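Local coordinates for protein DyP (Bjerkandera adusta, PDB 3VXJ) that probably uses peroxide to oxidise dyes and other substrates at a heme b cofactor, and binds 2,6-dimethoxyphenol, at residues A[325-330]-A[358-363]; A[17-22]-A[66-71]; A[83-88]-A[207-212]. One frame throughout, in Å; residues are numbered along the deposited sequence.

Contact 1. Residues A[325-330]-A[358-363]. With HEM (protoporphyrin IX containing Fe), chain B; 3DM (2,6-dimethoxyphenol), chain D.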
loop_
_atom_site.group_PDB
_atom_site.type_symbol
_atom_site.label_atom_id
_atom_site.label_comp_id
_atom_site.label_asym_id
_atom_site.label_seq_id
_atom_site.Cartn_x
_atom_site.Cartn_y
_atom_site.Cartn_z
ATOM N N PHE A 325 9.441 -1.423 -11.453
ATOM C CA PHE A 325 9.255 -1.144 -10.028
ATOM C C PHE A 325 7.907 -0.555 -9.666
ATOM O O PHE A 325 7.726 -0.071 -8.546
ATOM C CB PHE A 325 10.414 -0.293 -9.498
ATOM C CG PHE A 325 11.753 -0.753 -9.981
ATOM C CD1 PHE A 325 12.285 -1.963 -9.547
ATOM C CD2 PHE A 325 12.471 0.012 -10.899
ATOM C CE1 PHE A 325 13.524 -2.413 -10.019
ATOM C CE2 PHE A 325 13.710 -0.424 -11.371
ATOM C CZ PHE A 325 14.239 -1.637 -10.932
ATOM N N HIS A 326 6.957 -0.620 -10.595
ATOM C CA HIS A 326 5.595 -0.190 -10.319
ATOM C C HIS A 326 4.817 -1.275 -9.594
ATOM O O HIS A 326 5.080 -2.464 -9.770
ATOM C CB HIS A 326 4.894 0.225 -11.610
ATOM C CG HIS A 326 5.507 1.430 -12.254
ATOM N ND1 HIS A 326 5.358 2.704 -11.751
ATOM C CD2 HIS A 326 6.293 1.553 -13.352
ATOM C CE1 HIS A 326 6.016 3.560 -12.512
ATOM N NE2 HIS A 326 6.603 2.888 -13.485
ATOM N N ALA A 327 3.858 -0.862 -8.768
ATOM C CA ALA A 327 3.026 -1.811 -8.033
ATOM C C ALA A 327 1.675 -1.172 -7.750
ATOM O O ALA A 327 1.568 0.059 -7.727
ATOM C CB ALA A 327 3.716 -2.210 -6.726
ATOM N N MET A 328 0.662 -2.010 -7.520
ATOM C CA MET A 328 -0.693 -1.555 -7.167
ATOM C C MET A 328 -0.829 -1.475 -5.657
ATOM O O MET A 328 -0.332 -2.339 -4.943
ATOM C CB MET A 328 -1.736 -2.559 -7.666
ATOM C CG MET A 328 -1.820 -2.741 -9.168
ATOM S SD MET A 328 -2.507 -1.301 -10.010
ATOM C CE MET A 328 -2.895 -2.040 -11.593
ATOM N N ARG A 329 -1.546 -0.464 -5.167
ATOM C CA ARG A 329 -1.850 -0.388 -3.743
ATOM C C ARG A 329 -3.345 -0.383 -3.484
ATOM O O ARG A 329 -4.126 0.229 -4.232
ATOM C CB ARG A 329 -1.220 0.854 -3.114
ATOM C CG ARG A 329 0.292 0.847 -3.116
ATOM C CD ARG A 329 0.860 2.238 -2.798
ATOM N NE ARG A 329 0.444 3.188 -3.826
ATOM C CZ ARG A 329 -0.267 4.290 -3.612
ATOM N NH1 ARG A 329 -0.602 4.645 -2.382
ATOM N NH2 ARG A 329 -0.628 5.066 -4.631
ATOM N N SER A 330 -3.736 -1.070 -2.413
ATOM C CA SER A 330 -5.141 -1.095 -1.990
ATOM C C SER A 330 -5.253 -0.995 -0.470
ATOM O O SER A 330 -5.868 -1.840 0.191
ATOM C CB SER A 330 -5.832 -2.359 -2.493
ATOM O OG SER A 330 -7.239 -2.201 -2.449
ATOM N N GLU A 358 0.042 -3.923 -0.991
ATOM C CA GLU A 358 0.690 -3.630 -2.261
ATOM C C GLU A 358 0.892 -4.916 -3.042
ATOM O O GLU A 358 1.407 -5.898 -2.493
ATOM C CB GLU A 358 2.032 -2.939 -2.027
ATOM C CG GLU A 358 2.668 -2.358 -3.280
ATOM C CD GLU A 358 3.810 -1.389 -2.996
ATOM O OE1 GLU A 358 4.455 -1.504 -1.947
ATOM O OE2 GLU A 358 4.045 -0.489 -3.841
ATOM N N TYR A 359 0.479 -4.889 -4.309
ATOM C CA TYR A 359 0.533 -6.048 -5.203
ATOM C C TYR A 359 1.557 -5.864 -6.311
ATOM O O TYR A 359 1.646 -4.798 -6.935
ATOM C CB TYR A 359 -0.814 -6.282 -5.883
ATOM C CG TYR A 359 -1.960 -6.606 -4.957
ATOM C CD1 TYR A 359 -2.079 -7.864 -4.372
ATOM C CD2 TYR A 359 -2.944 -5.651 -4.683
ATOM C CE1 TYR A 359 -3.143 -8.172 -3.544
ATOM C CE2 TYR A 359 -4.031 -5.955 -3.849
ATOM C CZ TYR A 359 -4.107 -7.211 -3.279
ATOM O OH TYR A 359 -5.166 -7.525 -2.446
ATOM N N GLN A 360 2.285 -6.942 -6.590
ATOM C CA GLN A 360 3.296 -6.970 -7.655
ATOM C C GLN A 360 3.603 -8.429 -7.956
ATOM O O GLN A 360 3.372 -9.302 -7.120
ATOM C CB GLN A 360 4.583 -6.255 -7.215
ATOM C CG GLN A 360 5.188 -6.806 -5.915
ATOM C CD GLN A 360 4.606 -6.150 -4.673
ATOM O OE1 GLN A 360 4.781 -4.955 -4.451
ATOM N NE2 GLN A 360 3.917 -6.938 -3.841
ATOM N N SER A 361 4.130 -8.695 -9.147
ATOM C CA SER A 361 4.547 -10.051 -9.483
ATOM C C SER A 361 5.835 -10.462 -8.765
ATOM O O SER A 361 6.027 -11.646 -8.494
ATOM C CB SER A 361 4.722 -10.196 -10.992
ATOM O OG SER A 361 5.756 -9.325 -11.417
ATOM N N ILE A 362 6.711 -9.495 -8.482
ATOM C CA ILE A 362 8.018 -9.782 -7.884
ATOM C C ILE A 362 8.129 -8.886 -6.670
ATOM O O ILE A 362 8.257 -7.666 -6.799
ATOM C CB ILE A 362 9.185 -9.530 -8.873
ATOM C CG1 ILE A 362 9.072 -10.461 -10.083
ATOM C CG2 ILE A 362 10.553 -9.726 -8.182
ATOM C CD1 ILE A 362 9.902 -10.027 -11.298
ATOM N N ILE A 363 8.020 -9.491 -5.488
ATOM C CA ILE A 363 8.048 -8.724 -4.238
ATOM C C ILE A 363 9.286 -7.827 -4.187
ATOM O O ILE A 363 9.200 -6.647 -3.830
ATOM C CB ILE A 363 7.963 -9.652 -3.004
ATOM C CG1 ILE A 363 6.586 -10.323 -2.959
ATOM C CG2 ILE A 363 8.218 -8.866 -1.709
ATOM C CD1 ILE A 363 6.450 -11.392 -1.874
HETATM C CHA HEM B . 1.719 7.216 -2.521
HETATM C CHB HEM B . 0.697 7.577 2.189
HETATM C CHC HEM B . 3.385 3.665 3.118
HETATM C CHD HEM B . 4.394 3.260 -1.592
HETATM C C1A HEM B . 1.238 7.674 -1.326
HETATM C C2A HEM B . 0.449 8.871 -1.143
HETATM C C3A HEM B . 0.176 8.973 0.170
HETATM C C4A HEM B . 0.757 7.831 0.838
HETATM C CMA HEM B . -0.638 10.074 0.876
HETATM C CAA HEM B . 0.079 9.863 -2.269
HETATM C CBA HEM B . -1.219 9.548 -3.017
HETATM C CGA HEM B . -1.120 8.363 -3.949
HETATM O O1A HEM B . -0.452 8.440 -5.002
HETATM O O2A HEM B . -1.759 7.319 -3.639
HETATM C C1B HEM B . 1.322 6.542 2.857
HETATM C C2B HEM B . 1.256 6.292 4.281
HETATM C C3B HEM B . 2.001 5.200 4.539
HETATM C C4B HEM B . 2.538 4.734 3.278
HETATM C CMB HEM B . 0.472 7.174 5.277
HETATM C CAB HEM B . 2.247 4.501 5.893
HETATM C CBB HEM B . 1.397 4.615 6.916
HETATM C C1C HEM B . 3.927 3.247 1.929
HETATM C C2C HEM B . 4.870 2.157 1.765
HETATM C C3C HEM B . 5.163 2.054 0.459
HETATM C C4C HEM B . 4.404 3.073 -0.233
HETATM C CMC HEM B . 5.399 1.290 2.922
HETATM C CAC HEM B . 6.106 1.049 -0.255
HETATM C CBC HEM B . 7.254 0.642 0.302
HETATM C C1D HEM B . 3.714 4.242 -2.265
HETATM C C2D HEM B . 3.652 4.329 -3.703
HETATM C C3D HEM B . 2.840 5.553 -3.988
HETATM C C4D HEM B . 2.476 6.091 -2.701
HETATM C CMD HEM B . 4.279 3.413 -4.767
HETATM C CAD HEM B . 2.520 6.080 -5.395
HETATM C CBD HEM B . 3.733 6.874 -5.872
HETATM C CGD HEM B . 3.539 7.398 -7.269
HETATM O O1D HEM B . 3.742 8.626 -7.467
HETATM O O2D HEM B . 3.192 6.610 -8.178
HETATM N NA HEM B . 1.423 7.084 -0.101
HETATM N NB HEM B . 2.145 5.589 2.269
HETATM N NC HEM B . 3.699 3.804 0.692
HETATM N ND HEM B . 2.981 5.281 -1.696
HETATM FE FE HEM B . 2.619 5.478 0.308
HETATM O O1 3DM D . 5.671 6.678 -13.360
HETATM C C1 3DM D . 6.635 7.203 -14.194
HETATM C C2 3DM D . 7.887 6.594 -14.332
HETATM O O2 3DM D . 8.152 5.457 -13.613
HETATM C C7 3DM D . 9.526 5.064 -13.465
HETATM C C3 3DM D . 8.827 7.165 -15.202
HETATM C C4 3DM D . 8.529 8.340 -15.899
HETATM C C5 3DM D . 7.281 8.939 -15.765
HETATM C C6 3DM D . 6.339 8.371 -14.907
HETATM O O3 3DM D . 5.098 8.916 -14.727
HETATM C C8 3DM D . 4.894 10.274 -15.200
HETATM O O HOH W 1 0.968 4.401 0.022
#
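Met-328 O is gripped twice by the facing strand: Tyr-359 N donates to it at 2.7 Å with an N-H...O angle of 165°, and Glu-358 CA adds a CA-H...O contact at 3.1 Å. The return bond, Met-328 N to Tyr-359 O at 3.0 Å, completes an antiparallel hydrogen-bonded pair. Next to it, Arg-329 and Glu-358 form a non-hydrogen-bonded pair whose side chains share the heme side of the sheet. Glu-358 carries CG anti to its backbone N (chi1 -169°), where CG packs against Ala-327 CB at 3.6 Å. Strands 328-334 and 353-360 are an outermost strand and its neighbour in the four-stranded antiparallel sheet of a ferredoxin-like fold, and here that sheet supplies part of the heme pocket. The guanidinium of Arg-329 lies over the porphyrin, with heme C3D 3.3 Å above its plane near the centre. Arg-329 NH2 donates in plane to heme O2A, a propionate oxygen, at 2.7 Å and 159°, while the NH1 bond to the same oxygen is weak. Arg-329 NH1 also donates to water 1 at 2.9 Å, a ligand of the heme iron, and makes a salt bridge with Asp-171, so the group is held along its edge as well as over one face. At the loop end, His-326 NE2 lies 3.0 Å from methoxy oxygen O2 of the bound 2,6-dimethoxyphenol. Away from the heme, Tyr-359 OH and Ser-330 OG each hydrogen-bond to the carboxylate of Asp-14.

Contact 2. Residues A[17-22]-A[66-71]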
loop_
_atom_site.group_PDB
_atom_site.type_symbol
_atom_site.label_atom_id
_atom_site.label_comp_id
_atom_site.label_asym_id
_atom_site.label_seq_id
_atom_site.Cartn_x
_atom_site.Cartn_y
_atom_site.Cartn_z
ATOM N N VAL A 17 -8.192 -3.856 -9.866
ATOM C CA VAL A 17 -9.160 -2.769 -9.833
ATOM C C VAL A 17 -9.159 -2.087 -8.467
ATOM O O VAL A 17 -9.235 -0.858 -8.377
ATOM C CB VAL A 17 -10.577 -3.288 -10.201
ATOM C CG1 VAL A 17 -11.594 -2.152 -10.204
ATOM C CG2 VAL A 17 -10.555 -3.983 -11.559
ATOM N N GLY A 18 -9.066 -2.890 -7.411
ATOM C CA GLY A 18 -9.130 -2.382 -6.041
ATOM C C GLY A 18 -10.565 -2.362 -5.556
ATOM O O GLY A 18 -11.460 -1.894 -6.268
ATOM N N MET A 19 -10.790 -2.855 -4.342
ATOM C CA MET A 19 -12.148 -2.931 -3.793
ATOM C C MET A 19 -12.796 -1.562 -3.598
ATOM O O MET A 19 -13.998 -1.407 -3.836
ATOM C CB MET A 19 -12.166 -3.723 -2.487
ATOM C CG MET A 19 -11.908 -5.211 -2.667
ATOM S SD MET A 19 -12.069 -6.098 -1.119
ATOM C CE MET A 19 -11.784 -7.774 -1.677
ATOM N N LYS A 20 -12.004 -0.573 -3.182
ATOM C CA LYS A 20 -12.493 0.805 -2.959
ATOM C C LYS A 20 -13.751 0.856 -2.082
ATOM O O LYS A 20 -14.614 1.717 -2.257
ATOM C CB LYS A 20 -12.745 1.534 -4.286
ATOM C CG LYS A 20 -11.531 1.666 -5.187
ATOM C CD LYS A 20 -11.827 2.581 -6.365
ATOM C CE LYS A 20 -10.750 2.476 -7.435
ATOM N NZ LYS A 20 -9.392 2.805 -6.912
ATOM N N LYS A 21 -13.845 -0.071 -1.138
ATOM C CA LYS A 21 -14.961 -0.099 -0.208
ATOM C C LYS A 21 -14.646 0.707 1.045
ATOM O O LYS A 21 -13.485 0.801 1.455
ATOM C CB LYS A 21 -15.318 -1.544 0.157
ATOM C CG LYS A 21 -16.035 -2.310 -0.948
ATOM C CD LYS A 21 -17.452 -1.805 -1.184
ATOM C CE LYS A 21 -18.339 -2.932 -1.666
ATOM N NZ LYS A 21 -19.711 -2.472 -1.996
ATOM N N GLN A 22 -15.685 1.280 1.649
ATOM C CA GLN A 22 -15.531 2.108 2.849
ATOM C C GLN A 22 -14.989 1.346 4.064
ATOM O O GLN A 22 -14.332 1.936 4.922
ATOM C CB GLN A 22 -16.863 2.780 3.200
ATOM C CG GLN A 22 -17.261 3.937 2.272
ATOM C CD GLN A 22 -16.617 5.254 2.666
ATOM O OE1 GLN A 22 -16.733 5.700 3.810
ATOM N NE2 GLN A 22 -15.935 5.887 1.716
ATOM N N PHE A 66 -17.238 -7.722 -1.164
ATOM C CA PHE A 66 -16.261 -8.341 -2.040
ATOM C C PHE A 66 -15.355 -9.184 -1.165
ATOM O O PHE A 66 -14.979 -8.761 -0.066
ATOM C CB PHE A 66 -15.405 -7.279 -2.741
ATOM C CG PHE A 66 -16.193 -6.235 -3.497
ATOM C CD1 PHE A 66 -17.397 -6.550 -4.130
ATOM C CD2 PHE A 66 -15.707 -4.932 -3.601
ATOM C CE1 PHE A 66 -18.109 -5.580 -4.840
ATOM C CE2 PHE A 66 -16.414 -3.954 -4.313
ATOM C CZ PHE A 66 -17.619 -4.283 -4.933
ATOM N N VAL A 67 -14.974 -10.362 -1.647
ATOM C CA VAL A 67 -14.003 -11.185 -0.918
ATOM C C VAL A 67 -12.873 -11.640 -1.832
ATOM O O VAL A 67 -13.104 -12.107 -2.944
ATOM C CB VAL A 67 -14.649 -12.421 -0.230
ATOM C CG1 VAL A 67 -13.627 -13.106 0.699
ATOM C CG2 VAL A 67 -15.901 -12.014 0.551
ATOM N N ASN A 68 -11.642 -11.450 -1.360
ATOM C CA ASN A 68 -10.456 -12.010 -1.991
ATOM C C ASN A 68 -9.703 -12.864 -0.969
ATOM O O ASN A 68 -9.959 -12.779 0.236
ATOM C CB ASN A 68 -9.552 -10.904 -2.547
ATOM C CG ASN A 68 -10.024 -10.338 -3.901
ATOM O OD1 ASN A 68 -9.333 -9.494 -4.471
ATOM N ND2 ASN A 68 -11.199 -10.770 -4.409
ATOM N N LEU A 69 -8.778 -13.689 -1.454
ATOM C CA LEU A 69 -8.131 -14.692 -0.623
ATOM C C LEU A 69 -6.692 -14.923 -1.058
ATOM O O LEU A 69 -6.420 -15.225 -2.226
ATOM C CB LEU A 69 -8.928 -16.006 -0.665
ATOM C CG LEU A 69 -8.365 -17.261 0.018
ATOM C CD1 LEU A 69 -8.213 -17.074 1.527
ATOM C CD2 LEU A 69 -9.276 -18.436 -0.271
ATOM N N GLY A 70 -5.775 -14.773 -0.106
ATOM C CA GLY A 70 -4.362 -15.045 -0.339
ATOM C C GLY A 70 -3.800 -16.056 0.642
ATOM O O GLY A 70 -4.333 -16.252 1.740
ATOM N N PHE A 71 -2.706 -16.694 0.237
ATOM C CA PHE A 71 -2.024 -17.703 1.044
ATOM C C PHE A 71 -0.571 -17.355 1.275
ATOM O O PHE A 71 0.102 -16.850 0.385
ATOM C CB PHE A 71 -2.093 -19.072 0.352
ATOM C CG PHE A 71 -3.478 -19.618 0.254
ATOM C CD1 PHE A 71 -4.029 -20.334 1.310
ATOM C CD2 PHE A 71 -4.254 -19.373 -0.872
ATOM C CE1 PHE A 71 -5.333 -20.816 1.238
ATOM C CE2 PHE A 71 -5.563 -19.858 -0.958
ATOM C CZ PHE A 71 -6.093 -20.582 0.101
#
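Met-19 and Phe-66 lie alongside one another, their side chains running in opposite senses, and the methionine can be followed outward atom by atom. Its CB lies 3.9 Å from Phe-66 CD2, and CG continues beside that same atom and Phe-66 CB. The chain beyond is fully extended: chi2 of -176° places SD, which reaches Phe-66 CB at 3.9 Å, and chi3 of 178° sets CE over the backbone between Phe-66 and Asn-68. There Met-19 CE touches Phe-66 CB and O as well as Asn-68 N at 3.7 Å and Asn-68 CG at 3.8 Å. The tip thus rests on Phe-66 CB, the strand backbone and the Asn-68 amide, and not on the ring itself. Strand 65-71 is an outermost strand of the four-stranded antiparallel sheet in the N-terminal ferredoxin-like half, and residues 17-22 form the loop that leads from helix 13-16 into strand 23-31 of the same sheet. Gly-18 leaves the helix with positive phi, a conformation suited to glycine. The Phe-66 ring is approached from two directions. Met-19 O comes in plane to its edge, 3.5 Å from Phe-66 CE2, while Lys-21 crosses the ring at about a right angle and sets CE 3.4 Å above one face, offset toward the rim. This CH-pi contact is accompanied by an off-centre cation-pi interaction, with Lys-21 NZ 4.5 Å from the Phe-66 ring centroid and 30° off the normal; the ammonium also has a long, weak ion pair with Asp-126. The Asn-68 amide that Met-19 CE touches is fixed at both ends. Asn-68 ND2 donates to Val-67 O at 2.8 Å from well above that carbonyl's plane, and also bonds to Thr-50 O, whereas OD1 accepts from Asp-14 N.

Contact 3. Residues A[83-88]-A[207-212]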
loop_
_atom_site.group_PDB
_atom_site.type_symbol
_atom_site.label_atom_id
_atom_site.label_comp_id
_atom_site.label_asym_id
_atom_site.label_seq_id
_atom_site.Cartn_x
_atom_site.Cartn_y
_atom_site.Cartn_z
ATOM N N ASP A 83 4.837 -26.636 -5.053
ATOM C CA ASP A 83 5.565 -26.066 -6.193
ATOM C C ASP A 83 6.128 -24.693 -5.837
ATOM O O ASP A 83 5.424 -23.836 -5.301
ATOM C CB ASP A 83 4.663 -25.934 -7.425
ATOM C CG ASP A 83 4.136 -27.267 -7.930
ATOM O OD1 ASP A 83 4.825 -28.305 -7.808
ATOM O OD2 ASP A 83 3.010 -27.262 -8.462
ATOM N N ASP A 84 7.406 -24.500 -6.129
ATOM C CA ASP A 84 8.089 -23.221 -5.931
ATOM C C ASP A 84 7.452 -22.161 -6.839
ATOM O O ASP A 84 7.362 -22.347 -8.058
ATOM C CB ASP A 84 9.583 -23.427 -6.235
ATOM C CG ASP A 84 10.448 -22.181 -6.045
ATOM O OD1 ASP A 84 9.962 -21.100 -5.662
ATOM O OD2 ASP A 84 11.676 -22.307 -6.280
ATOM N N LEU A 85 6.990 -21.071 -6.233
ATOM C CA LEU A 85 6.375 -19.960 -6.970
ATOM C C LEU A 85 7.367 -18.999 -7.620
ATOM O O LEU A 85 6.951 -18.131 -8.390
ATOM C CB LEU A 85 5.403 -19.187 -6.075
ATOM C CG LEU A 85 4.032 -19.813 -5.857
ATOM C CD1 LEU A 85 3.300 -19.102 -4.734
ATOM C CD2 LEU A 85 3.201 -19.739 -7.131
ATOM N N GLY A 86 8.657 -19.140 -7.304
ATOM C CA GLY A 86 9.709 -18.384 -7.983
ATOM C C GLY A 86 10.087 -17.050 -7.363
ATOM O O GLY A 86 10.944 -16.344 -7.905
ATOM N N ASP A 87 9.469 -16.696 -6.237
ATOM C CA ASP A 87 9.797 -15.445 -5.558
ATOM C C ASP A 87 10.829 -15.674 -4.454
ATOM O O ASP A 87 10.718 -16.630 -3.701
ATOM C CB ASP A 87 8.535 -14.791 -4.994
ATOM C CG ASP A 87 8.817 -13.422 -4.418
ATOM O OD1 ASP A 87 8.803 -12.434 -5.187
ATOM O OD2 ASP A 87 9.079 -13.339 -3.204
ATOM N N ALA A 88 11.811 -14.780 -4.353
ATOM C CA ALA A 88 12.898 -14.933 -3.392
ATOM C C ALA A 88 12.483 -14.712 -1.932
ATOM O O ALA A 88 13.089 -15.287 -1.024
ATOM C CB ALA A 88 14.053 -14.010 -3.749
ATOM N N THR A 207 10.187 -17.385 -12.264
ATOM C CA THR A 207 9.892 -18.729 -12.744
ATOM C C THR A 207 8.625 -19.245 -12.067
ATOM O O THR A 207 8.659 -19.612 -10.885
ATOM C CB THR A 207 11.085 -19.660 -12.465
ATOM O OG1 THR A 207 12.242 -19.125 -13.117
ATOM C CG2 THR A 207 10.824 -21.063 -12.982
ATOM N N ARG A 208 7.510 -19.256 -12.794
ATOM C CA ARG A 208 6.200 -19.536 -12.196
ATOM C C ARG A 208 5.636 -20.875 -12.631
ATOM O O ARG A 208 5.667 -21.190 -13.823
ATOM C CB ARG A 208 5.168 -18.475 -12.608
ATOM C CG ARG A 208 5.646 -17.047 -12.531
ATOM C CD ARG A 208 6.013 -16.663 -11.128
ATOM N NE ARG A 208 6.478 -15.285 -11.141
ATOM C CZ ARG A 208 7.114 -14.691 -10.146
ATOM N NH1 ARG A 208 7.401 -15.349 -9.027
ATOM N NH2 ARG A 208 7.480 -13.429 -10.296
ATOM N N PRO A 209 5.066 -21.646 -11.684
ATOM C CA PRO A 209 4.232 -22.767 -12.129
ATOM C C PRO A 209 3.106 -22.243 -13.018
ATOM O O PRO A 209 2.642 -21.112 -12.833
ATOM C CB PRO A 209 3.662 -23.338 -10.827
ATOM C CG PRO A 209 4.491 -22.753 -9.726
ATOM C CD PRO A 209 5.030 -21.456 -10.224
ATOM N N SER A 210 2.674 -23.045 -13.986
ATOM C CA SER A 210 1.575 -22.643 -14.864
ATOM C C SER A 210 0.325 -22.250 -14.075
ATOM O O SER A 210 -0.376 -21.318 -14.467
ATOM C CB SER A 210 1.265 -23.740 -15.886
ATOM O OG SER A 210 0.663 -24.866 -15.272
ATOM N N TRP A 211 0.067 -22.929 -12.959
ATOM C CA TRP A 211 -1.132 -22.627 -12.170
ATOM C C TRP A 211 -1.095 -21.249 -11.504
ATOM O O TRP A 211 -2.136 -20.746 -11.063
ATOM C CB TRP A 211 -1.431 -23.726 -11.149
ATOM C CG TRP A 211 -0.372 -24.000 -10.114
ATOM C CD1 TRP A 211 0.517 -25.036 -10.110
ATOM C CD2 TRP A 211 -0.142 -23.275 -8.895
ATOM N NE1 TRP A 211 1.302 -24.989 -8.987
ATOM C CE2 TRP A 211 0.919 -23.921 -8.220
ATOM C CE3 TRP A 211 -0.727 -22.142 -8.309
ATOM C CZ2 TRP A 211 1.418 -23.468 -6.995
ATOM C CZ3 TRP A 211 -0.234 -21.695 -7.087
ATOM C CH2 TRP A 211 0.829 -22.358 -6.443
ATOM N N ALA A 212 0.091 -20.645 -11.443
ATOM C CA ALA A 212 0.255 -19.316 -10.854
ATOM C C ALA A 212 -0.113 -18.170 -11.802
ATOM O O ALA A 212 -0.095 -16.999 -11.398
ATOM C CB ALA A 212 1.677 -19.135 -10.325
HETATM O O HOH W 2 9.667 -21.803 -9.622
HETATM O O HOH W 3 12.219 -17.093 -10.206
HETATM O O HOH W 4 8.985 -13.205 -7.820
#
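An Asx turn, in which Asp-84 OD1 accepts from Gly-86 N at 2.9 Å, shapes the loop 83-88 where Leu-85 O meets Arg-208. Arg-208 NH1 donates to Leu-85 O at 2.9 Å and 166°, with the oxygen in the guanidinium plane. The group has further fixings: NE forms a salt bridge with Asp-204, and NH2 reaches water 4, which donates to Asp-87 OD1; OD2 of this aspartate accepts from the backbone N of Gln-89 and Phe-90. At Gly-86 the two segments come close. Gly-86 CA makes a CA-H...O contact of 3.3 Å with Thr-207 O, and a CB would clash with that same oxygen, so both the positive phi and the neighbouring segment call for glycine. Two waters continue the joint: water 2 donates to Asp-84 O and Thr-207 O, and water 3 donates to Gly-86 O while accepting from Thr-207 N. Farther along, Trp-211 NE1 donates to the anti lone pair of Asp-83 OD2 at 2.9 Å and 162°, nearly in the ring plane. Leu-85 crosses the indole at about a right angle, Leu-85 CD2 lying 3.6 Å from Trp-211 CH2 and also 3.6 Å from Ala-212 CB. Pro-209 CB sits over one face of the Trp-211 ring, 3.4 Å above its plane and toward the rim. An alanine in place of Trp-211 would probably leave Asp-83 OD2 without its N-H mate and open a gap beside Leu-85 CD2. Apolar packing round Leu-85 together with water bridges makes this a contact between loops of the two ferredoxin-like halves of a DyP-type peroxidase.

Contacts 1 and 2 are buried, whereas contact 3 lies nearer the surface, its centre about 23 Å from the chain centre. Contacts 1 and 2 each involve an outermost strand, 328-334 and 65-71, but of different four-stranded sheets, and they differ in chemistry: the first pairs backbones and presents charged groups to heme, the second packs a loop by apolar and aromatic contacts without a cross-segment hydrogen bond. Asp-14 joins them, bonding to Ser-330 and Tyr-359 as well as Met-19 and Asn-68. Contact 3 combines side-chain hydrogen bonds and water bridges with a small apolar cluster, and joins contact 1 through a probable hydrogen bond from Ile-363 N to Asp-87 OD1. Contacts 2 and 3 do not touch.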